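Local coordinates for D-alanyl-D-alanine carboxypeptidase (Penicillin binding protein) family protein (Francisella tularensis subsp. tularensis, PDB 6OSU), which probably removes the C-terminal D-alanine from cell-wall peptide precursors as a serine-type D-alanyl-D-alanine carboxypeptidase of the peptidase S11 family, at residues 44-49 with 328-333; 69-74 with 118-123; 83-88 with 191-196. All blocks are in the same frame, centred on the assembly; numbering follows the deposited sequence.

Contact 1 (44-49 with 328-333)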
loop_
_atom_site.group_PDB
_atom_site.type_symbol
_atom_site.label_atom_id
_atom_site.label_comp_id
_atom_site.label_asym_id
_atom_site.label_seq_id
_atom_site.Cartn_x
_atom_site.Cartn_y
_atom_site.Cartn_z
ATOM N N ASP A 44 -1.965 7.269 -3.708
ATOM C CA ASP A 44 -3.096 7.339 -2.794
ATOM C C ASP A 44 -3.909 6.052 -2.871
ATOM O O ASP A 44 -4.109 5.486 -3.948
ATOM C CB ASP A 44 -3.980 8.547 -3.112
ATOM C CG ASP A 44 -5.227 8.599 -2.248
ATOM O OD1 ASP A 44 -6.271 8.061 -2.671
ATOM O OD2 ASP A 44 -5.154 9.159 -1.132
ATOM N N TYR A 45 -4.380 5.592 -1.712
ATOM C CA TYR A 45 -4.982 4.266 -1.637
ATOM C C TYR A 45 -6.369 4.242 -2.266
ATOM O O TYR A 45 -6.693 3.335 -3.041
ATOM C CB TYR A 45 -5.040 3.800 -0.182
ATOM C CG TYR A 45 -5.940 2.605 0.019
ATOM C CD1 TYR A 45 -5.598 1.360 -0.497
ATOM C CD2 TYR A 45 -7.134 2.722 0.718
ATOM C CE1 TYR A 45 -6.424 0.268 -0.325
ATOM C CE2 TYR A 45 -7.964 1.634 0.899
ATOM C CZ TYR A 45 -7.603 0.410 0.377
ATOM O OH TYR A 45 -8.428 -0.673 0.554
ATOM N N ARG A 46 -7.206 5.230 -1.947
ATOM C CA ARG A 46 -8.594 5.175 -2.395
ATOM C C ARG A 46 -8.739 5.545 -3.869
ATOM O O ARG A 46 -9.572 4.964 -4.574
ATOM C CB ARG A 46 -9.462 6.078 -1.519
ATOM C CG ARG A 46 -9.760 5.479 -0.151
ATOM C CD ARG A 46 -10.616 6.400 0.697
ATOM N NE ARG A 46 -9.933 7.653 1.005
ATOM C CZ ARG A 46 -10.428 8.593 1.806
ATOM N NH1 ARG A 46 -11.613 8.421 2.383
ATOM N NH2 ARG A 46 -9.743 9.706 2.032
ATOM N N THR A 47 -7.949 6.498 -4.358
ATOM C CA THR A 47 -8.066 6.905 -5.751
ATOM C C THR A 47 -7.137 6.137 -6.677
ATOM O O THR A 47 -7.361 6.135 -7.894
ATOM C CB THR A 47 -7.770 8.402 -5.910
ATOM O OG1 THR A 47 -6.416 8.661 -5.517
ATOM C CG2 THR A 47 -8.718 9.244 -5.061
ATOM N N GLY A 48 -6.106 5.489 -6.138
ATOM C CA GLY A 48 -5.062 4.934 -6.969
ATOM C C GLY A 48 -4.172 5.961 -7.631
ATOM O O GLY A 48 -3.253 5.579 -8.365
ATOM N N ASP A 49 -4.407 7.250 -7.389
ATOM C CA ASP A 49 -3.624 8.303 -8.018
ATOM C C ASP A 49 -2.178 8.285 -7.539
ATOM O O ASP A 49 -1.891 8.040 -6.363
ATOM C CB ASP A 49 -4.241 9.670 -7.725
ATOM C CG ASP A 49 -5.546 9.891 -8.461
ATOM O OD1 ASP A 49 -5.865 9.092 -9.369
ATOM O OD2 ASP A 49 -6.253 10.866 -8.125
ATOM N N TYR A 328 -1.716 16.971 0.050
ATOM C CA TYR A 328 -2.716 16.443 -0.867
ATOM C C TYR A 328 -4.013 16.154 -0.122
ATOM O O TYR A 328 -4.106 16.282 1.102
ATOM C CB TYR A 328 -2.197 15.195 -1.587
ATOM C CG TYR A 328 -1.222 15.527 -2.688
ATOM C CD1 TYR A 328 -1.662 15.724 -3.990
ATOM C CD2 TYR A 328 0.135 15.666 -2.425
ATOM C CE1 TYR A 328 -0.779 16.037 -5.006
ATOM C CE2 TYR A 328 1.028 15.980 -3.435
ATOM C CZ TYR A 328 0.563 16.164 -4.724
ATOM O OH TYR A 328 1.443 16.478 -5.732
ATOM N N GLU A 329 -5.020 15.741 -0.888
ATOM C CA GLU A 329 -6.396 15.703 -0.422
ATOM C C GLU A 329 -7.224 14.928 -1.435
ATOM O O GLU A 329 -6.989 15.041 -2.642
ATOM C CB GLU A 329 -6.937 17.130 -0.263
ATOM C CG GLU A 329 -8.108 17.285 0.674
ATOM C CD GLU A 329 -8.312 18.734 1.078
ATOM O OE1 GLU A 329 -8.683 19.550 0.209
ATOM O OE2 GLU A 329 -8.079 19.063 2.262
ATOM N N ASN A 330 -8.175 14.140 -0.945
ATOM C CA ASN A 330 -9.117 13.426 -1.800
ATOM C C ASN A 330 -10.395 14.247 -1.901
ATOM O O ASN A 330 -10.990 14.605 -0.877
ATOM C CB ASN A 330 -9.409 12.025 -1.263
ATOM C CG ASN A 330 -8.329 11.023 -1.628
ATOM O OD1 ASN A 330 -7.309 11.381 -2.218
ATOM N ND2 ASN A 330 -8.544 9.764 -1.276
ATOM N N VAL A 331 -10.805 14.554 -3.132
ATOM C CA VAL A 331 -11.981 15.372 -3.400
ATOM C C VAL A 331 -12.821 14.693 -4.475
ATOM O O VAL A 331 -12.291 14.230 -5.492
ATOM C CB VAL A 331 -11.599 16.802 -3.843
ATOM C CG1 VAL A 331 -12.846 17.623 -4.116
ATOM C CG2 VAL A 331 -10.740 17.481 -2.785
ATOM N N LEU A 332 -14.132 14.633 -4.249
ATOM C CA LEU A 332 -15.075 14.188 -5.272
ATOM C C LEU A 332 -15.383 15.386 -6.161
ATOM O O LEU A 332 -16.258 16.195 -5.851
ATOM C CB LEU A 332 -16.340 13.618 -4.641
ATOM C CG LEU A 332 -17.380 13.089 -5.631
ATOM C CD1 LEU A 332 -16.885 11.810 -6.295
ATOM C CD2 LEU A 332 -18.724 12.869 -4.956
ATOM N N LEU A 333 -14.657 15.501 -7.274
ATOM C CA LEU A 333 -14.822 16.658 -8.147
ATOM C C LEU A 333 -16.121 16.592 -8.939
ATOM O O LEU A 333 -16.700 17.634 -9.269
ATOM C CB LEU A 333 -13.628 16.768 -9.092
ATOM C CG LEU A 333 -12.269 16.816 -8.390
ATOM C CD1 LEU A 333 -11.124 16.651 -9.380
ATOM C CD2 LEU A 333 -12.131 18.118 -7.628
#
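N330 points its amide into a cup made by D44, R46 and T47, and supplies 99 of the 165 Å² buried between the segments, practically all that the strand contributes. The polar part of the contact is amide against carboxylate. D44 OD2 lies 3.7 Å from N330 CG, and the two flat groups are turned 70° from each other; which amide end faces which partner is doubtful. The R46 guanidinium runs beside the amide, the two planes 35° apart, with R46 NH2 4.0 Å from N330 CB. The bend at chi3 (-64°) brings this guanidinium round, and E298 holds it by a salt bridge. The apolar share is small: the methyl CG2 of T47 lies against the end of the amide. Bonds within the loop tie D44, T47 and D49 together. D44 OD1 takes two of them, from T47 N at 2.8 Å, almost end-on in an Asx motif, and from T47 OG1 at 2.9 Å, from above the carboxylate plane. T47 OG1 in turn accepts D49 N at 3.1 Å, an ST turn, and also bonds T367 OG1. The loop links strands 39-44 and 50-54 at one edge of the catalytic domain's sheet; R184 of helix 176-189 bonds carbonyls of Y45 and R46, while strand 364-369 pairs with 328-334 and meets the loop through T367, joining catalytic and C-terminal domains.

Contact 2 (69-74 with 118-123)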
loop_
_atom_site.group_PDB
_atom_site.type_symbol
_atom_site.label_atom_id
_atom_site.label_comp_id
_atom_site.label_asym_id
_atom_site.label_seq_id
_atom_site.Cartn_x
_atom_site.Cartn_y
_atom_site.Cartn_z
ATOM N N MET A 69 4.041 -10.870 -2.102
ATOM C CA MET A 69 3.221 -11.697 -2.981
ATOM C C MET A 69 2.935 -13.049 -2.347
ATOM O O MET A 69 1.807 -13.553 -2.424
ATOM C CB MET A 69 3.903 -11.881 -4.336
ATOM C CG MET A 69 3.173 -12.863 -5.239
ATOM S SD MET A 69 1.486 -12.328 -5.590
ATOM C CE MET A 69 1.774 -11.148 -6.906
ATOM N N THR A 70 3.942 -13.654 -1.713
ATOM C CA THR A 70 3.712 -14.920 -1.024
ATOM C C THR A 70 2.660 -14.752 0.063
ATOM O O THR A 70 1.719 -15.547 0.163
ATOM C CB THR A 70 5.022 -15.451 -0.437
ATOM O OG1 THR A 70 5.980 -15.626 -1.491
ATOM C CG2 THR A 70 4.795 -16.789 0.251
ATOM N N SER A 71 2.789 -13.698 0.869
ATOM C CA SER A 71 1.777 -13.411 1.880
ATOM C C SER A 71 0.433 -13.080 1.243
ATOM O O SER A 71 -0.622 -13.421 1.789
ATOM C CB SER A 71 2.245 -12.259 2.768
ATOM O OG SER A 71 1.253 -11.932 3.724
ATOM N N TYR A 72 0.454 -12.404 0.090
ATOM C CA TYR A 72 -0.782 -12.100 -0.628
ATOM C C TYR A 72 -1.544 -13.377 -0.969
ATOM O O TYR A 72 -2.759 -13.467 -0.763
ATOM C CB TYR A 72 -0.455 -11.310 -1.896
ATOM C CG TYR A 72 -1.649 -10.831 -2.691
ATOM C CD1 TYR A 72 -2.131 -9.537 -2.538
ATOM C CD2 TYR A 72 -2.283 -11.664 -3.609
ATOM C CE1 TYR A 72 -3.216 -9.088 -3.266
ATOM C CE2 TYR A 72 -3.368 -11.225 -4.342
ATOM C CZ TYR A 72 -3.830 -9.938 -4.167
ATOM O OH TYR A 72 -4.911 -9.501 -4.894
ATOM N N ILE A 73 -0.841 -14.377 -1.499
ATOM C CA ILE A 73 -1.496 -15.622 -1.882
ATOM C C ILE A 73 -1.992 -16.377 -0.652
ATOM O O ILE A 73 -3.050 -17.019 -0.687
ATOM C CB ILE A 73 -0.531 -16.465 -2.735
ATOM C CG1 ILE A 73 -0.350 -15.812 -4.106
ATOM C CG2 ILE A 73 -1.023 -17.892 -2.853
ATOM C CD1 ILE A 73 0.746 -16.424 -4.940
ATOM N N VAL A 74 -1.249 -16.303 0.455
ATOM C CA VAL A 74 -1.675 -16.959 1.690
ATOM C C VAL A 74 -2.996 -16.376 2.175
ATOM O O VAL A 74 -3.915 -17.108 2.560
ATOM C CB VAL A 74 -0.581 -16.842 2.770
ATOM C CG1 VAL A 74 -1.097 -17.374 4.112
ATOM C CG2 VAL A 74 0.678 -17.585 2.341
ATOM N N THR A 118 3.150 -14.455 10.521
ATOM C CA THR A 118 3.804 -13.456 11.358
ATOM C C THR A 118 5.317 -13.502 11.173
ATOM O O THR A 118 5.970 -12.458 11.047
ATOM C CB THR A 118 3.431 -13.668 12.827
ATOM O OG1 THR A 118 2.007 -13.758 12.950
ATOM C CG2 THR A 118 3.922 -12.504 13.674
ATOM N N GLY A 119 5.892 -14.706 11.145
ATOM C CA GLY A 119 7.317 -14.821 10.891
ATOM C C GLY A 119 7.707 -14.255 9.540
ATOM O O GLY A 119 8.719 -13.562 9.413
ATOM N N MET A 120 6.895 -14.522 8.517
ATOM C CA MET A 120 7.203 -14.047 7.171
ATOM C C MET A 120 7.121 -12.526 7.085
ATOM O O MET A 120 8.023 -11.878 6.542
ATOM C CB MET A 120 6.255 -14.702 6.166
ATOM C CG MET A 120 6.394 -14.216 4.735
ATOM S SD MET A 120 5.294 -15.147 3.648
ATOM C CE MET A 120 3.734 -14.979 4.514
ATOM N N ASP A 121 6.053 -11.937 7.631
ATOM C CA ASP A 121 5.815 -10.505 7.474
ATOM C C ASP A 121 6.668 -9.663 8.418
ATOM O O ASP A 121 7.201 -8.624 8.015
ATOM C CB ASP A 121 4.337 -10.194 7.700
ATOM C CG ASP A 121 3.436 -10.851 6.676
ATOM O OD1 ASP A 121 3.934 -11.262 5.601
ATOM O OD2 ASP A 121 2.218 -10.940 6.941
ATOM N N VAL A 122 6.797 -10.086 9.671
ATOM C CA VAL A 122 7.421 -9.262 10.703
ATOM C C VAL A 122 8.918 -9.511 10.784
ATOM O O VAL A 122 9.706 -8.577 10.937
ATOM C CB VAL A 122 6.739 -9.532 12.059
ATOM C CG1 VAL A 122 7.362 -8.684 13.154
ATOM C CG2 VAL A 122 5.241 -9.288 11.945
ATOM N N VAL A 123 9.318 -10.776 10.682
ATOM C CA VAL A 123 10.709 -11.180 10.852
ATOM C C VAL A 123 11.388 -11.460 9.514
ATOM O O VAL A 123 12.624 -11.557 9.461
ATOM C CB VAL A 123 10.770 -12.392 11.816
ATOM C CG1 VAL A 123 12.013 -13.263 11.618
ATOM C CG2 VAL A 123 10.695 -11.902 13.254
#
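M120 lays its terminal methyl over the side of S71, with M120 CE 3.6 Å from S71 CB and equally near S71 CA. The chain runs straight out from its helix, CG anti to the backbone N (chi1 176°) and chi2 just as extended, which brings the sulfur beside T70: M120 SD is 3.8 Å from T70 CG2. The bend at chi3 (52°) then turns only CE in against the serine. The methyl of T70 is given to the contact, while its hydroxyl goes to the carbonyl of P164. Beside this apolar patch D121 and S71 make a polar one. S71 OG is 3.3 Å from D121 OD1, a weak hydrogen bond, and not a settled one, since the same proton has another acceptor within reach; the main partner of S71 OG is the hydroxyl of Y186.

The axes of 69-74 and 118-123 approach to 10.5 Å and cross at -144°, closer to antiparallel than to parallel, and side chains bridge the space between them. This is the all-helical part of a penicillin-binding-protein fold. Helix 66-79 follows the predicted nucleophile S64 and carries K67 of the SxxK motif, and helix 113-123, widened by a pi-type turn at 119-123, runs up to S124, the predicted serine of the second motif. M120 comes within about 4 Å of K67, side chain to side chain, and D121 within about 5 Å of K278, predicted to bind substrate; the contact thus borders the probable active site. Helix 126-137 covers another flank, T129 touching both T70 and M120, and L132 reaching M120. F143 and M147 of helix 140-154 pack on T70, whereas Y197 touches D121.

Contact 3 (83-88 with 191-196)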
loop_
_atom_site.group_PDB
_atom_site.type_symbol
_atom_site.label_atom_id
_atom_site.label_comp_id
_atom_site.label_asym_id
_atom_site.label_seq_id
_atom_site.Cartn_x
_atom_site.Cartn_y
_atom_site.Cartn_z
ATOM N N LEU A 83 -7.710 -22.528 3.368
ATOM C CA LEU A 83 -6.747 -22.423 4.447
ATOM C C LEU A 83 -7.407 -21.623 5.559
ATOM O O LEU A 83 -8.346 -20.860 5.321
ATOM C CB LEU A 83 -5.455 -21.748 3.966
ATOM C CG LEU A 83 -4.109 -22.095 4.602
ATOM C CD1 LEU A 83 -3.773 -23.555 4.370
ATOM C CD2 LEU A 83 -3.017 -21.203 4.037
ATOM N N SER A 84 -6.925 -21.815 6.781
ATOM C CA SER A 84 -7.336 -20.978 7.896
ATOM C C SER A 84 -6.105 -20.585 8.695
ATOM O O SER A 84 -5.053 -21.220 8.600
ATOM C CB SER A 84 -8.354 -21.682 8.799
ATOM O OG SER A 84 -7.727 -22.284 9.914
ATOM N N TRP A 85 -6.243 -19.507 9.472
ATOM C CA TRP A 85 -5.159 -19.083 10.351
ATOM C C TRP A 85 -4.748 -20.188 11.316
ATOM O O TRP A 85 -3.580 -20.255 11.724
ATOM C CB TRP A 85 -5.575 -17.836 11.130
ATOM C CG TRP A 85 -5.831 -16.640 10.276
ATOM C CD1 TRP A 85 -7.044 -16.092 9.976
ATOM C CD2 TRP A 85 -4.849 -15.832 9.614
ATOM N NE1 TRP A 85 -6.877 -14.992 9.167
ATOM C CE2 TRP A 85 -5.539 -14.812 8.930
ATOM C CE3 TRP A 85 -3.453 -15.873 9.533
ATOM C CZ2 TRP A 85 -4.885 -13.844 8.175
ATOM C CZ3 TRP A 85 -2.805 -14.910 8.782
ATOM C CH2 TRP A 85 -3.521 -13.909 8.112
ATOM N N ASP A 86 -5.686 -21.067 11.681
ATOM C CA ASP A 86 -5.448 -22.130 12.648
ATOM C C ASP A 86 -4.757 -23.349 12.053
ATOM O O ASP A 86 -4.285 -24.197 12.817
ATOM C CB ASP A 86 -6.772 -22.577 13.280
ATOM C CG ASP A 86 -7.488 -21.451 14.006
ATOM O OD1 ASP A 86 -6.863 -20.392 14.225
ATOM O OD2 ASP A 86 -8.677 -21.627 14.358
ATOM N N THR A 87 -4.696 -23.465 10.727
ATOM C CA THR A 87 -4.148 -24.663 10.098
ATOM C C THR A 87 -2.695 -24.874 10.510
ATOM O O THR A 87 -1.902 -23.931 10.556
ATOM C CB THR A 87 -4.259 -24.556 8.572
ATOM O OG1 THR A 87 -5.640 -24.458 8.199
ATOM C CG2 THR A 87 -3.638 -25.771 7.890
ATOM N N MET A 88 -2.351 -26.125 10.815
ATOM C CA MET A 88 -1.015 -26.498 11.267
ATOM C C MET A 88 -0.222 -27.065 10.094
ATOM O O MET A 88 -0.579 -28.114 9.550
ATOM C CB MET A 88 -1.099 -27.518 12.402
ATOM C CG MET A 88 -1.991 -27.092 13.561
ATOM S SD MET A 88 -1.332 -25.695 14.493
ATOM C CE MET A 88 0.197 -26.390 15.114
ATOM N N PRO A 191 -7.882 -7.016 4.548
ATOM C CA PRO A 191 -7.606 -6.075 5.646
ATOM C C PRO A 191 -7.181 -6.748 6.943
ATOM O O PRO A 191 -6.378 -6.166 7.685
ATOM C CB PRO A 191 -8.936 -5.325 5.806
ATOM C CG PRO A 191 -9.958 -6.252 5.265
ATOM C CD PRO A 191 -9.298 -6.993 4.144
ATOM N N GLU A 192 -7.681 -7.948 7.248
ATOM C CA GLU A 192 -7.270 -8.621 8.477
ATOM C C GLU A 192 -5.824 -9.094 8.389
ATOM O O GLU A 192 -5.022 -8.846 9.299
ATOM C CB GLU A 192 -8.196 -9.797 8.780
ATOM C CG GLU A 192 -7.586 -10.791 9.758
ATOM C CD GLU A 192 -8.493 -11.108 10.932
ATOM O OE1 GLU A 192 -9.726 -11.178 10.735
ATOM O OE2 GLU A 192 -7.968 -11.289 12.054
ATOM N N ALA A 193 -5.473 -9.786 7.303
ATOM C CA ALA A 193 -4.094 -10.232 7.131
ATOM C C ALA A 193 -3.130 -9.059 7.087
ATOM O O ALA A 193 -1.987 -9.177 7.542
ATOM C CB ALA A 193 -3.961 -11.069 5.860
ATOM N N TYR A 194 -3.565 -7.920 6.549
ATOM C CA TYR A 194 -2.681 -6.766 6.479
ATOM C C TYR A 194 -2.352 -6.198 7.854
ATOM O O TYR A 194 -1.307 -5.558 8.009
ATOM C CB TYR A 194 -3.296 -5.675 5.604
ATOM C CG TYR A 194 -2.466 -4.418 5.604
ATOM C CD1 TYR A 194 -1.192 -4.413 5.050
ATOM C CD2 TYR A 194 -2.938 -3.247 6.182
ATOM C CE1 TYR A 194 -0.409 -3.268 5.062
ATOM C CE2 TYR A 194 -2.166 -2.095 6.193
ATOM C CZ TYR A 194 -0.904 -2.112 5.632
ATOM O OH TYR A 194 -0.134 -0.970 5.637
ATOM N N LYS A 195 -3.211 -6.421 8.853
ATOM C CA LYS A 195 -2.922 -5.939 10.199
ATOM C C LYS A 195 -1.648 -6.544 10.775
ATOM O O LYS A 195 -1.057 -5.957 11.687
ATOM C CB LYS A 195 -4.094 -6.234 11.139
ATOM C CG LYS A 195 -5.378 -5.490 10.801
ATOM C CD LYS A 195 -6.482 -5.827 11.796
ATOM C CE LYS A 195 -7.836 -5.321 11.318
ATOM N NZ LYS A 195 -8.898 -6.352 11.494
ATOM N N VAL A 196 -1.207 -7.696 10.261
ATOM C CA VAL A 196 -0.013 -8.346 10.794
ATOM C C VAL A 196 1.224 -7.487 10.568
ATOM O O VAL A 196 2.174 -7.528 11.361
ATOM C CB VAL A 196 0.156 -9.746 10.170
ATOM C CG1 VAL A 196 1.364 -10.462 10.762
ATOM C CG2 VAL A 196 -1.098 -10.574 10.368
#
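W85 reaches A193 with the outer edge of its benzo ring: CZ2 and CH2 both lie 3.7 Å from A193 CB, which sits in the ring plane. The tryptophan is the second residue of a type I beta turn, S84 to T87, in the loop between helix 66-79 and strand 88-90. Its partner is on the short, weakly bonded helix about 191-194, in the same catalytic domain. W85 gives the most surface to the contact, 74 Å², and A193 and E192 share most of the remainder. With CG placed beside the backbone N (chi1 -64°), the indole stands out from the turn and spans most of the distance between the backbones, whose nearest CA atoms, W85 and A193, are 9.5 Å apart.

A193 has no more than a methyl group to offer, so the approach is plain van der Waals packing of an aromatic edge on a small side chain. That methyl also touches A75 of helix 66-79 and Y186 of helix 176-189, which puts it at a junction of several helices. E192 adds its aliphatic part at the pyrrole end of the indole, E192 CG lying 4.3 Å from W85 NE1. Its carboxylate, E192 OE2, faces R114, but only as a long, weak ion pair. R114 belongs to helix 113-123 and also makes a cation-pi contact with W85; I78 and V117 pack on the tryptophan as well.

The turn that presents W85 is braced from within. T87 N bonds S84 O at 3.1 Å, the usual closing bond, and S84 N donates to T87 OG1. S84 OG accepts D86 N at 3.0 Å in an ST turn, with an N-H...O angle of 133°.

How the contacts relate
Contact 2 is the buried one, helix against helix within the catalytic domain; contacts 1 and 3 are partly buried, each with one exposed residue among those that touch. Contacts 2 and 3 share surroundings: their centres are 10 Å apart, V196 packs on T118, D121 and V122, and L83 meets V74, and the two run together along helices 66-79 and 113-123. Contact 1 stands 28 to 29 Å from both, centre to centre, at the seam between catalytic and C-terminal domains. Chemistry follows place: contact 1 is mainly polar, contact 2 mixes a methionine with a serine and an aspartate near the probable active site, and contact 3 is mostly apolar.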